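Local coordinates for protein transcriptional regulator, LuxR family (Burkholderia thailandensis, PDB 3MQQ) that probably binds DNA and regulates transcription through a LuxR-type domain absent from this construct, the chain described being its PAS domain, crystallised with ethanol, at residues 25-30 against 37-42; 46-51 against 55-60; 67-72 against 100-105. All blocks are in the same frame, centred on the assembly; numbering follows the deposited sequence.

Contact 1 (25-30 against 37-42); sequences EDCNDE and CARADL
In this PAS domain strand 23-27, an outermost strand of the antiparallel sheet within the chain, passes through Asn28 into helix 29-34, and across this junction lies the side chain of Arg39, from the short, weakly bonded helix 39-42. Arg39 reaches three neighbours in succession. Its NE gives a weak, strongly bent hydrogen bond to Cys27 O (2.9 Å, 120° at the hydrogen), the carbonyl oxygen lying oblique to the guanidinium. Farther out, NH2 meets Asp26 OD1 in a weak hydrogen bond within a salt bridge, 3.3 Å, the carboxylate and guanidinium planes being 56° apart. A bend about the CG-CD bond (chi3 46°) brings NE to Cys27 O and NH2 to Asp26 OD1. Asp29 crosses the same side chain at about a right angle, but lower down: its OD1 sits 3.0 Å from Arg39 CD, while its distance to NE is too long for a salt bridge. A water accepts from Arg39 N and donates weakly to Asp29 OD1, so that backbone and carboxylate are also joined through solvent. The apolar part is small: Cys27 SG rests 4.0 Å from Leu42 CB and alongside Arg39 CG, on the buried side. The second carboxylate oxygen of Asp26 is hydrogen-bonded to Tyr5 of the second subunit, which ties this corner to the dimer. Asn28, the N-cap of helix 29-34, uses OD1 on Leu31 N and Leu16 N. A capped helix leaving the second strand and followed by further short helices is the strand-to-helix passage of the PAS fold.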
ATOM      1  N   GLU B  25     -16.422   1.793  -3.241  1.00 21.78           N
ATOM      2  CA  GLU B  25     -17.217   0.659  -3.725  0.50 23.90           C
ATOM      3  C   GLU B  25     -16.835  -0.640  -3.016  1.00 24.52           C
ATOM      4  O   GLU B  25     -17.676  -1.536  -2.832  1.00 26.59           O
ATOM      5  CB  GLU B  25     -17.104   0.514  -5.243  0.50 26.58           C
ATOM      6  CG  GLU B  25     -17.414   1.790  -5.994  0.50 27.24           C
ATOM      7  CD  GLU B  25     -18.901   2.051  -6.105  0.50 31.44           C
ATOM      8  OE1 GLU B  25     -19.460   1.765  -7.176  0.50 36.14           O
ATOM      9  OE2 GLU B  25     -19.508   2.529  -5.128  0.50 31.81           O
ATOM     10  N   ASP B  26     -15.568  -0.735  -2.603  1.00 23.22           N
ATOM     11  CA  ASP B  26     -15.118  -1.876  -1.819  1.00 23.48           C
ATOM     12  C   ASP B  26     -13.937  -1.419  -0.998  1.00 22.15           C
ATOM     13  O   ASP B  26     -13.260  -0.467  -1.371  1.00 21.26           O
ATOM     14  CB  ASP B  26     -14.757  -3.064  -2.722  1.00 26.10           C
ATOM     15  CG  ASP B  26     -14.666  -4.382  -1.971  1.00 29.28           C
ATOM     16  OD1 ASP B  26     -15.000  -4.463  -0.763  1.00 29.52           O
ATOM     17  OD2 ASP B  26     -14.275  -5.381  -2.612  1.00 33.30           O
ATOM     18  N   CYS B  27     -13.724  -2.076   0.138  1.00 21.60           N
ATOM     19  CA  CYS B  27     -12.583  -1.741   0.967  1.00 21.63           C
ATOM     20  C   CYS B  27     -12.238  -2.946   1.824  1.00 22.02           C
ATOM     21  O   CYS B  27     -12.995  -3.932   1.919  1.00 24.14           O
ATOM     22  CB  CYS B  27     -12.839  -0.481   1.851  1.00 21.67           C
ATOM     23  SG  CYS B  27     -13.984  -0.744   3.270  1.00 24.06           S
ATOM     24  N   ASN B  28     -11.077  -2.876   2.441  1.00 20.48           N
ATOM     25  CA  ASN B  28     -10.659  -3.949   3.319  1.00 20.55           C
ATOM     26  C   ASN B  28     -10.825  -3.624   4.808  1.00 21.75           C
ATOM     27  O   ASN B  28     -11.174  -2.471   5.189  1.00 21.37           O
ATOM     28  CB  ASN B  28      -9.217  -4.427   2.981  1.00 18.84           C
ATOM     29  CG  ASN B  28      -8.153  -3.364   3.194  1.00 21.01           C
ATOM     30  OD1 ASN B  28      -8.411  -2.262   3.693  1.00 19.74           O
ATOM     31  ND2 ASN B  28      -6.924  -3.712   2.819  1.00 20.88           N
ATOM     32  N   ASP B  29     -10.547  -4.640   5.634  1.00 23.18           N
ATOM     33  CA  ASP B  29     -10.677  -4.511   7.096  1.00 25.67           C
ATOM     34  C   ASP B  29      -9.696  -3.467   7.643  1.00 24.21           C
ATOM     35  O   ASP B  29     -10.011  -2.778   8.602  1.00 24.51           O
ATOM     36  CB  ASP B  29     -10.531  -5.865   7.817  1.00 29.74           C
ATOM     37  CG  ASP B  29     -11.839  -6.651   7.886  1.00 34.47           C
ATOM     38  OD1 ASP B  29     -12.913  -6.112   7.532  1.00 35.50           O
ATOM     39  OD2 ASP B  29     -11.817  -7.811   8.338  1.00 40.73           O
ATOM     40  N   GLU B  30      -8.499  -3.345   7.044  1.00 22.03           N
ATOM     41  CA  GLU B  30      -7.551  -2.343   7.525  1.00 23.40           C
ATOM     42  C   GLU B  30      -8.098  -0.926   7.400  1.00 22.07           C
ATOM     43  O   GLU B  30      -7.876  -0.094   8.313  1.00 22.80           O
ATOM     44  CB  GLU B  30      -6.179  -2.476   6.842  1.00 23.82           C
ATOM     45  CG  GLU B  30      -5.038  -1.551   7.403  1.00 29.15           C
ATOM     46  CD  GLU B  30      -4.763  -1.713   8.887  1.00 35.37           C
ATOM     47  OE1 GLU B  30      -4.911  -2.831   9.410  1.00 38.86           O
ATOM     48  OE2 GLU B  30      -4.359  -0.706   9.531  1.00 40.29           O
ATOM     49  N   CYS B  37     -14.394   2.021  12.332  1.00 28.19           N
ATOM     50  CA  CYS B  37     -15.771   1.622  12.031  1.00 30.59           C
ATOM     51  C   CYS B  37     -15.785   0.228  11.412  1.00 29.96           C
ATOM     52  O   CYS B  37     -14.753  -0.439  11.381  1.00 29.16           O
ATOM     53  CB  CYS B  37     -16.402   2.621  11.074  1.00 31.09           C
ATOM     54  SG  CYS B  37     -15.474   2.806   9.545  1.00 31.34           S
ATOM     55  N   ALA B  38     -16.954  -0.206  10.944  1.00 31.42           N
ATOM     56  CA  ALA B  38     -17.069  -1.474  10.214  1.00 31.25           C
ATOM     57  C   ALA B  38     -16.954  -1.254   8.712  1.00 30.77           C
ATOM     58  O   ALA B  38     -17.259  -0.170   8.215  1.00 30.84           O
ATOM     59  CB  ALA B  38     -18.369  -2.134  10.527  1.00 33.26           C
ATOM     60  N   ARG B  39     -16.542  -2.287   7.982  1.00 28.34           N
ATOM     61  CA  ARG B  39     -16.520  -2.192   6.521  1.00 27.05           C
ATOM     62  C   ARG B  39     -17.892  -1.787   5.987  1.00 26.39           C
ATOM     63  O   ARG B  39     -17.990  -0.974   5.071  1.00 24.37           O
ATOM     64  CB  ARG B  39     -16.119  -3.533   5.892  1.00 30.72           C
ATOM     65  CG  ARG B  39     -14.647  -3.896   5.956  1.00 34.42           C
ATOM     66  CD  ARG B  39     -14.377  -5.123   5.051  1.00 41.34           C
ATOM     67  NE  ARG B  39     -15.002  -4.997   3.730  1.00 44.58           N
ATOM     68  CZ  ARG B  39     -15.767  -5.922   3.159  1.00 50.40           C
ATOM     69  NH1 ARG B  39     -16.002  -7.079   3.772  1.00 57.07           N
ATOM     70  NH2 ARG B  39     -16.286  -5.697   1.958  1.00 52.73           N
ATOM     71  N   ALA B  40     -18.945  -2.350   6.580  1.00 28.83           N
ATOM     72  CA  ALA B  40     -20.321  -2.013   6.208  1.00 30.58           C
ATOM     73  C   ALA B  40     -20.595  -0.513   6.316  1.00 28.94           C
ATOM     74  O   ALA B  40     -21.426   0.010   5.575  1.00 30.91           O
ATOM     75  CB  ALA B  40     -21.309  -2.785   7.063  1.00 35.52           C
ATOM     76  N   ASP B  41     -19.926   0.175   7.239  1.00 28.09           N
ATOM     77  CA  ASP B  41     -20.102   1.634   7.385  1.00 29.79           C
ATOM     78  C   ASP B  41     -19.486   2.409   6.218  1.00 27.20           C
ATOM     79  O   ASP B  41     -19.870   3.543   5.959  1.00 30.38           O
ATOM     80  CB  ASP B  41     -19.524   2.159   8.708  1.00 32.35           C
ATOM     81  CG  ASP B  41     -20.244   1.596   9.937  1.00 37.84           C
ATOM     82  OD1 ASP B  41     -21.500   1.587   9.975  1.00 41.08           O
ATOM     83  OD2 ASP B  41     -19.544   1.161  10.873  1.00 40.31           O
ATOM     84  N   LEU B  42     -18.540   1.783   5.517  1.00 24.38           N
ATOM     85  CA  LEU B  42     -17.771   2.473   4.486  1.00 23.69           C
ATOM     86  C   LEU B  42     -18.223   2.149   3.077  1.00 22.82           C
ATOM     87  O   LEU B  42     -18.045   2.953   2.164  1.00 24.39           O
ATOM     88  CB  LEU B  42     -16.263   2.197   4.653  1.00 22.52           C
ATOM     89  CG  LEU B  42     -15.648   2.850   5.899  1.00 26.49           C
ATOM     90  CD1 LEU B  42     -14.343   2.198   6.280  1.00 25.86           C
ATOM     91  CD2 LEU B  42     -15.448   4.328   5.602  1.00 28.83           C
TER
HETATM   92  O   HOH W   1     -15.556  -4.727   9.097  1.00 50.52           O

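Contact 2 (46-51 against 55-60); sequences SFEVLY and DEFERI. With EOH (ethanol), chain H.
The 3-10 turn 47-50 lies beside the start of helix 54-71, with the CA atoms of Glu48 and Phe57 5.3 Å apart. This is the connecting region of the PAS fold, where short helical turns lead into the long helix that precedes strand 74-81. Phe57 reaches across from that helix, its CG trans to the backbone N (chi1 165°), and lays one ring face against Glu48. The CB of Glu48 stands 3.6 Å from the ring centroid and only 8° off its normal, a CH-pi contact over the middle of the face, and the extended Glu48 chain carries CG on past Phe57 CD2. Ser46 OG approaches the far end of the same ring obliquely while accepting the hydrogen bond of Glu48 N in an ST turn. A second CH-pi contact runs the other way: Phe57 CA sits over a face of the Tyr51 ring, 3.8 Å from its centroid. The two rings themselves meet obliquely, planes at 64°, with Tyr51 CD2 near the Phe57 edge. Ile60 CD1 touches the Tyr51 edge at CE1. Arg22 makes a cation-pi contact with Phe57 and also hydrogen-bonds the ethanol, which probably comes from the crystallisation liquor. Ethanol lies between the hydroxyl end of Tyr51 and the CD2-CE2 side of Phe47, oblique to the Phe47 ring; Phe47 CD2 is 3.4 Å from its C1. Arg78 is a further partner of the tyrosine hydroxyl, and the hydrogen bond between Tyr51 OH and ethanol O measures 2.5 Å, so short that its exact length is doubtful.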
ATOM      1  N   SER B  46     -19.384   8.137   0.410  1.00 21.79           N
ATOM      2  CA  SER B  46     -18.491   9.159  -0.191  1.00 23.25           C
ATOM      3  C   SER B  46     -17.208   9.305   0.640  1.00 22.66           C
ATOM      4  O   SER B  46     -17.267   9.286   1.866  1.00 23.31           O
ATOM      5  CB  SER B  46     -19.167  10.528  -0.271  1.00 24.02           C
ATOM      6  OG  SER B  46     -18.235  11.484  -0.779  1.00 25.46           O
ATOM      7  N   PHE B  47     -16.054   9.424  -0.015  1.00 22.12           N
ATOM      8  CA  PHE B  47     -14.816   9.796   0.680  1.00 23.37           C
ATOM      9  C   PHE B  47     -14.992  11.046   1.535  1.00 22.84           C
ATOM     10  O   PHE B  47     -14.261  11.238   2.493  1.00 25.13           O
ATOM     11  CB  PHE B  47     -13.725  10.070  -0.330  1.00 23.56           C
ATOM     12  CG  PHE B  47     -13.024   8.850  -0.850  1.00 27.17           C
ATOM     13  CD1 PHE B  47     -12.512   7.868   0.013  1.00 31.69           C
ATOM     14  CD2 PHE B  47     -12.785   8.735  -2.199  1.00 30.23           C
ATOM     15  CE1 PHE B  47     -11.805   6.767  -0.505  1.00 31.77           C
ATOM     16  CE2 PHE B  47     -12.071   7.640  -2.727  1.00 33.36           C
ATOM     17  CZ  PHE B  47     -11.589   6.663  -1.880  1.00 33.14           C
ATOM     18  N   GLU B  48     -15.957  11.908   1.199  1.00 22.87           N
ATOM     19  CA  GLU B  48     -16.144  13.190   1.936  1.00 24.82           C
ATOM     20  C   GLU B  48     -16.189  13.020   3.463  1.00 25.31           C
ATOM     21  O   GLU B  48     -15.712  13.882   4.226  1.00 26.03           O
ATOM     22  CB  GLU B  48     -17.447  13.862   1.446  1.00 25.13           C
ATOM     23  CG  GLU B  48     -17.832  15.241   2.049  1.00 30.49           C
ATOM     24  CD  GLU B  48     -19.158  15.787   1.470  1.00 38.24           C
ATOM     25  OE1 GLU B  48     -19.483  16.967   1.726  1.00 43.36           O
ATOM     26  OE2 GLU B  48     -19.888  15.039   0.761  1.00 40.78           O
ATOM     27  N   VAL B  49     -16.759  11.903   3.907  1.00 27.07           N
ATOM     28  CA  VAL B  49     -16.936  11.662   5.351  1.00 28.45           C
ATOM     29  C   VAL B  49     -15.612  11.386   6.091  1.00 27.64           C
ATOM     30  O   VAL B  49     -15.555  11.457   7.309  1.00 28.24           O
ATOM     31  CB  VAL B  49     -18.026  10.569   5.646  1.00 33.52           C
ATOM     32  CG1 VAL B  49     -19.353  10.995   5.083  1.00 35.33           C
ATOM     33  CG2 VAL B  49     -17.641   9.177   5.127  1.00 34.99           C
ATOM     34  N   LEU B  50     -14.578  11.058   5.328  1.00 25.51           N
ATOM     35  CA  LEU B  50     -13.289  10.680   5.876  1.00 25.60           C
ATOM     36  C   LEU B  50     -12.437  11.929   6.030  1.00 22.87           C
ATOM     37  O   LEU B  50     -11.410  11.888   6.660  1.00 23.15           O
ATOM     38  CB  LEU B  50     -12.572   9.669   4.980  1.00 26.91           C
ATOM     39  CG  LEU B  50     -13.282   8.372   4.583  1.00 31.17           C
ATOM     40  CD1 LEU B  50     -12.425   7.626   3.555  1.00 33.48           C
ATOM     41  CD2 LEU B  50     -13.609   7.490   5.779  1.00 31.25           C
ATOM     42  N   TYR B  51     -12.862  13.035   5.418  1.00 21.78           N
ATOM     43  CA  TYR B  51     -12.136  14.302   5.514  1.00 21.73           C
ATOM     44  C   TYR B  51     -12.563  15.104   6.743  1.00 22.47           C
ATOM     45  O   TYR B  51     -13.675  14.917   7.259  1.00 23.60           O
ATOM     46  CB  TYR B  51     -12.343  15.137   4.232  1.00 21.93           C
ATOM     47  CG  TYR B  51     -11.563  14.639   3.035  1.00 22.98           C
ATOM     48  CD1 TYR B  51     -10.253  15.086   2.794  1.00 24.91           C
ATOM     49  CD2 TYR B  51     -12.108  13.683   2.159  1.00 23.49           C
ATOM     50  CE1 TYR B  51      -9.500  14.631   1.690  1.00 25.89           C
ATOM     51  CE2 TYR B  51     -11.362  13.222   1.054  1.00 25.17           C
ATOM     52  CZ  TYR B  51     -10.063  13.686   0.838  1.00 25.92           C
ATOM     53  OH  TYR B  51      -9.342  13.228  -0.236  1.00 29.28           O
ATOM     54  N   ASP B  55     -15.206  21.210   3.049  1.00 31.39           N
ATOM     55  CA  ASP B  55     -14.276  22.111   2.359  1.00 31.62           C
ATOM     56  C   ASP B  55     -12.951  21.423   2.037  1.00 29.84           C
ATOM     57  O   ASP B  55     -12.359  21.651   0.969  1.00 28.98           O
ATOM     58  CB  ASP B  55     -14.031  23.392   3.181  1.00 34.07           C
ATOM     59  CG  ASP B  55     -15.205  24.369   3.113  1.00 37.69           C
ATOM     60  OD1 ASP B  55     -16.138  24.131   2.310  1.00 40.42           O
ATOM     61  OD2 ASP B  55     -15.204  25.374   3.867  1.00 41.90           O
ATOM     62  N   GLU B  56     -12.479  20.606   2.977  1.00 29.12           N
ATOM     63  CA  GLU B  56     -11.236  19.846   2.793  1.00 29.12           C
ATOM     64  C   GLU B  56     -11.374  18.811   1.676  1.00 28.44           C
ATOM     65  O   GLU B  56     -10.490  18.681   0.817  1.00 29.17           O
ATOM     66  CB  GLU B  56     -10.824  19.161   4.092  1.00 30.20           C
ATOM     67  CG  GLU B  56     -10.085  20.083   5.096  1.00 32.75           C
ATOM     68  CD  GLU B  56      -8.751  20.642   4.587  1.00 35.29           C
ATOM     69  OE1 GLU B  56      -7.699  20.028   4.855  1.00 35.10           O
ATOM     70  OE2 GLU B  56      -8.749  21.697   3.912  1.00 36.51           O
ATOM     71  N   PHE B  57     -12.490  18.093   1.676  1.00 27.64           N
ATOM     72  CA  PHE B  57     -12.787  17.122   0.621  1.00 26.25           C
ATOM     73  C   PHE B  57     -12.766  17.843  -0.742  1.00 27.86           C
ATOM     74  O   PHE B  57     -12.160  17.364  -1.702  1.00 28.29           O
ATOM     75  CB  PHE B  57     -14.168  16.527   0.909  1.00 26.79           C
ATOM     76  CG  PHE B  57     -14.797  15.782  -0.239  1.00 26.88           C
ATOM     77  CD1 PHE B  57     -14.365  14.513  -0.577  1.00 27.90           C
ATOM     78  CD2 PHE B  57     -15.889  16.338  -0.939  1.00 27.13           C
ATOM     79  CE1 PHE B  57     -14.990  13.804  -1.582  1.00 25.09           C
ATOM     80  CE2 PHE B  57     -16.520  15.638  -1.968  1.00 28.03           C
ATOM     81  CZ  PHE B  57     -16.057  14.364  -2.304  1.00 29.15           C
ATOM     82  N   GLU B  58     -13.384  19.025  -0.800  1.00 28.79           N
ATOM     83  CA  GLU B  58     -13.419  19.803  -2.050  1.00 30.44           C
ATOM     84  C   GLU B  58     -12.022  20.272  -2.450  1.00 31.87           C
ATOM     85  O   GLU B  58     -11.635  20.136  -3.612  1.00 33.51           O
ATOM     86  CB  GLU B  58     -14.364  20.998  -1.915  1.00 32.42           C
ATOM     87  N   ARG B  59     -11.266  20.807  -1.482  1.00 31.33           N
ATOM     88  CA  ARG B  59      -9.956  21.378  -1.736  1.00 32.62           C
ATOM     89  C   ARG B  59      -8.966  20.337  -2.234  1.00 32.35           C
ATOM     90  O   ARG B  59      -8.277  20.546  -3.248  1.00 33.69           O
ATOM     91  CB  ARG B  59      -9.399  22.079  -0.486  1.00 33.20           C
ATOM     92  CG  ARG B  59      -8.024  22.726  -0.698  1.00 37.34           C
ATOM     93  CD  ARG B  59      -7.427  23.278   0.607  1.00 39.58           C
ATOM     94  NE  ARG B  59      -7.057  22.228   1.569  1.00 39.18           N
ATOM     95  CZ  ARG B  59      -5.851  21.662   1.651  1.00 41.30           C
ATOM     96  NH1 ARG B  59      -4.875  22.025   0.825  1.00 41.99           N
ATOM     97  NH2 ARG B  59      -5.618  20.729   2.567  1.00 42.31           N
ATOM     98  N   ILE B  60      -8.889  19.224  -1.519  1.00 45.21           N
ATOM     99  CA  ILE B  60      -7.926  18.196  -1.862  1.00 43.19           C
ATOM    100  C   ILE B  60      -8.296  17.516  -3.188  1.00 42.08           C
ATOM    101  O   ILE B  60      -7.412  17.118  -3.933  1.00 42.44           O
ATOM    102  CB  ILE B  60      -7.683  17.216  -0.670  1.00 44.00           C
ATOM    103  CG1 ILE B  60      -7.080  18.010   0.509  1.00 47.43           C
ATOM    104  CG2 ILE B  60      -6.752  16.078  -1.079  1.00 43.19           C
ATOM    105  CD1 ILE B  60      -7.051  17.285   1.856  1.00 50.23           C
TER
HETATM  106  C1  EOH H 122     -10.485  11.126  -2.951  1.00 28.04           C
HETATM  107  C2  EOH H 122     -11.337  11.307  -4.174  1.00 25.07           C
HETATM  108  O   EOH H 122     -10.669  12.185  -2.061  1.00 27.91           O

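Contact 3 (67-72 against 100-105); sequences VMIAHG and TAPLAA. With NA (sodium ion), chain K.
Met68, deposited as selenomethionine, meets Pro102 near the end of helix 54-71. Its CG lies trans to the backbone N (chi1 180°) and comes within 3.5 Å of Pro102 CB, with Met68 CB close to the same carbon. The chain then bends at both following torsions, which brings the terminal methyl CE to 4.1 Å from Pro102 O. Tyr74, on the strand after the helix, also touches this side chain. One residue on, Ile69 meets the next carbon of the ring: its CG1 is 3.8 Å from Pro102 CG, and CD1 lies near the same atom. The proline thus faces two successive helix residues, its CB toward Met68 and its CG toward Ile69. In the PAS fold this joins the C-terminal end of the long helix to the hairpin loop between strands 87-96 and 106-112. Pro102 occupies the second position of a type I beta turn, Ala101 to Ala104, closed by Ala104 N to Ala101 O. After Ile69, whose carbonyl accepts from Arg99, the helix ends at His71, and Gly72 leaves it with positive phi. The last two residues of the turn bind a sodium ion through their carbonyls, Leu103 O at 2.9 Å and Ala104 O at 2.7 Å, together with a water; Ser19 OG also binds it, and Arg22 belongs to the same site.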
ATOM      1  N   VAL B  67      -2.651  16.748 -10.701  1.00 35.52           N
ATOM      2  CA  VAL B  67      -1.517  15.864 -10.441  1.00 35.45           C
ATOM      3  C   VAL B  67      -1.794  14.505 -11.060  1.00 33.09           C
ATOM      4  O   VAL B  67      -0.923  13.935 -11.709  1.00 32.80           O
ATOM      5  CB  VAL B  67      -1.215  15.719  -8.922  1.00 37.44           C
ATOM      6  CG1 VAL B  67      -0.025  14.776  -8.683  1.00 38.25           C
ATOM      7  CG2 VAL B  67      -0.929  17.082  -8.315  1.00 40.60           C
HETATM    8  N   MSE B  68      -3.009  13.990 -10.851  1.00 31.92           N
HETATM    9  CA  MSE B  68      -3.353  12.664 -11.364  1.00 31.28           C
HETATM   10  C   MSE B  68      -3.371  12.625 -12.888  1.00 30.55           C
HETATM   11  O   MSE B  68      -2.917  11.649 -13.502  1.00 30.72           O
HETATM   12  CB  MSE B  68      -4.692  12.183 -10.789  1.00 31.95           C
HETATM   13  CG  MSE B  68      -5.106  10.806 -11.301  1.00 32.35           C
HETATM   14 SE   MSE B  68      -4.135   9.337 -10.410  1.00 38.68          SE
HETATM   15  CE  MSE B  68      -5.260   9.191  -8.819  1.00 35.20           C
ATOM     16  N   ILE B  69      -3.910  13.680 -13.496  1.00 30.43           N
ATOM     17  CA  ILE B  69      -3.960  13.764 -14.954  1.00 30.39           C
ATOM     18  C   ILE B  69      -2.538  13.842 -15.508  1.00 31.60           C
ATOM     19  O   ILE B  69      -2.183  13.087 -16.407  1.00 32.12           O
ATOM     20  CB  ILE B  69      -4.788  14.959 -15.432  1.00 31.39           C
ATOM     21  CG1 ILE B  69      -6.221  14.850 -14.916  1.00 32.24           C
ATOM     22  CG2 ILE B  69      -4.769  15.044 -16.977  1.00 33.24           C
ATOM     23  CD1 ILE B  69      -6.953  16.180 -14.801  1.00 36.57           C
ATOM     24  N   ALA B  70      -1.736  14.737 -14.936  1.00 32.45           N
ATOM     25  CA  ALA B  70      -0.375  14.987 -15.430  1.00 35.06           C
ATOM     26  C   ALA B  70       0.572  13.802 -15.253  1.00 35.30           C
ATOM     27  O   ALA B  70       1.412  13.554 -16.099  1.00 37.27           O
ATOM     28  CB  ALA B  70       0.207  16.226 -14.787  1.00 36.93           C
ATOM     29  N   HIS B  71       0.428  13.074 -14.146  1.00 34.70           N
ATOM     30  CA  HIS B  71       1.377  12.012 -13.811  1.00 36.16           C
ATOM     31  C   HIS B  71       0.831  10.579 -13.832  1.00 35.44           C
ATOM     32  O   HIS B  71       1.614   9.624 -13.867  1.00 37.21           O
ATOM     33  CB  HIS B  71       2.042  12.300 -12.469  1.00 37.82           C
ATOM     34  CG  HIS B  71       2.670  13.654 -12.398  1.00 41.94           C
ATOM     35  ND1 HIS B  71       3.864  13.954 -13.019  1.00 46.91           N
ATOM     36  CD2 HIS B  71       2.265  14.795 -11.791  1.00 44.39           C
ATOM     37  CE1 HIS B  71       4.171  15.218 -12.792  1.00 48.95           C
ATOM     38  NE2 HIS B  71       3.216  15.753 -12.053  1.00 47.42           N
ATOM     39  N   GLY B  72      -0.490  10.426 -13.789  1.00 36.84           N
ATOM     40  CA  GLY B  72      -1.098   9.104 -13.839  1.00 35.05           C
ATOM     41  C   GLY B  72      -1.160   8.401 -12.495  1.00 33.58           C
ATOM     42  O   GLY B  72      -1.643   7.277 -12.403  1.00 34.34           O
ATOM     43  N   THR B 100      -7.217  10.530 -17.458  1.00 34.14           N
ATOM     44  CA  THR B 100      -8.069  11.656 -17.856  1.00 34.36           C
ATOM     45  C   THR B 100      -9.445  11.649 -17.168  1.00 34.11           C
ATOM     46  O   THR B 100     -10.256  12.563 -17.367  1.00 34.22           O
ATOM     47  CB  THR B 100      -8.216  11.786 -19.395  1.00 35.27           C
ATOM     48  OG1 THR B 100      -9.003  10.705 -19.903  1.00 35.45           O
ATOM     49  CG2 THR B 100      -6.844  11.785 -20.067  1.00 35.98           C
ATOM     50  N   ALA B 101      -9.711  10.624 -16.365  1.00 33.16           N
ATOM     51  CA  ALA B 101     -10.870  10.633 -15.484  1.00 32.59           C
ATOM     52  C   ALA B 101     -10.371  10.347 -14.066  1.00 31.60           C
ATOM     53  O   ALA B 101     -10.621   9.264 -13.523  1.00 31.52           O
ATOM     54  CB  ALA B 101     -11.899   9.611 -15.937  1.00 33.21           C
ATOM     55  N   PRO B 102      -9.641  11.320 -13.474  1.00 31.56           N
ATOM     56  CA  PRO B 102      -8.810  11.081 -12.286  1.00 31.50           C
ATOM     57  C   PRO B 102      -9.583  10.702 -11.031  1.00 31.05           C
ATOM     58  O   PRO B 102      -9.056   9.971 -10.180  1.00 31.09           O
ATOM     59  CB  PRO B 102      -8.111  12.431 -12.076  1.00 32.06           C
ATOM     60  CG  PRO B 102      -9.005  13.442 -12.758  1.00 33.42           C
ATOM     61  CD  PRO B 102      -9.466  12.699 -13.969  1.00 32.03           C
ATOM     62  N   LEU B 103     -10.802  11.221 -10.916  1.00 31.56           N
ATOM     63  CA  LEU B 103     -11.656  11.008  -9.755  1.00 32.42           C
ATOM     64  C   LEU B 103     -12.780  10.009 -10.022  1.00 32.90           C
ATOM     65  O   LEU B 103     -13.660   9.824  -9.180  1.00 34.34           O
ATOM     66  CB  LEU B 103     -12.215  12.349  -9.272  1.00 33.15           C
ATOM     67  CG  LEU B 103     -11.120  13.278  -8.727  1.00 34.49           C
ATOM     68  CD1 LEU B 103     -11.668  14.633  -8.277  1.00 35.17           C
ATOM     69  CD2 LEU B 103     -10.326  12.608  -7.610  1.00 34.96           C
ATOM     70  N   ALA B 104     -12.718   9.327 -11.167  1.00 32.67           N
ATOM     71  CA  ALA B 104     -13.636   8.217 -11.472  1.00 32.47           C
ATOM     72  C   ALA B 104     -13.127   6.889 -10.867  1.00 32.52           C
ATOM     73  O   ALA B 104     -12.567   6.887  -9.761  1.00 33.42           O
ATOM     74  CB  ALA B 104     -13.867   8.109 -13.011  1.00 32.61           C
ATOM     75  N   ALA B 105     -13.324   5.753 -11.536  1.00 31.22           N
ATOM     76  CA  ALA B 105     -12.871   4.495 -10.939  1.00 30.51           C
ATOM     77  C   ALA B 105     -11.368   4.539 -10.647  1.00 29.45           C
ATOM     78  O   ALA B 105     -10.580   5.013 -11.462  1.00 28.86           O
ATOM     79  CB  ALA B 105     -13.208   3.300 -11.830  1.00 30.66           C
TER
HETATM   80 NA    NA K   1     -13.005   7.719  -7.266  1.00 32.45          NA
HETATM   81  O   HOH W   2     -11.406   9.363  -5.842  1.00 36.14           O

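All three contacts are only partly buried: contacts 1 and 2 have their centres about 11 Å from that of the chain, contact 3 farther out, about 15 Å. Contacts 2 and 3 share helix 54-71, one near its start and the other at its end, their centres about 17 Å apart. Contact 1 lies on the opposite side of the chain's centre from contact 3, yet touches contact 2 through Leu42 CD2 and Leu50 CD2, 3.7 Å apart. Contact 1 is charged and water-bridged, and its Asp26 reaches the second subunit; contact 2 is aromatic and holds an ethanol, probably from the crystallisation liquor; contact 3 is small and apolar, beside a sodium site.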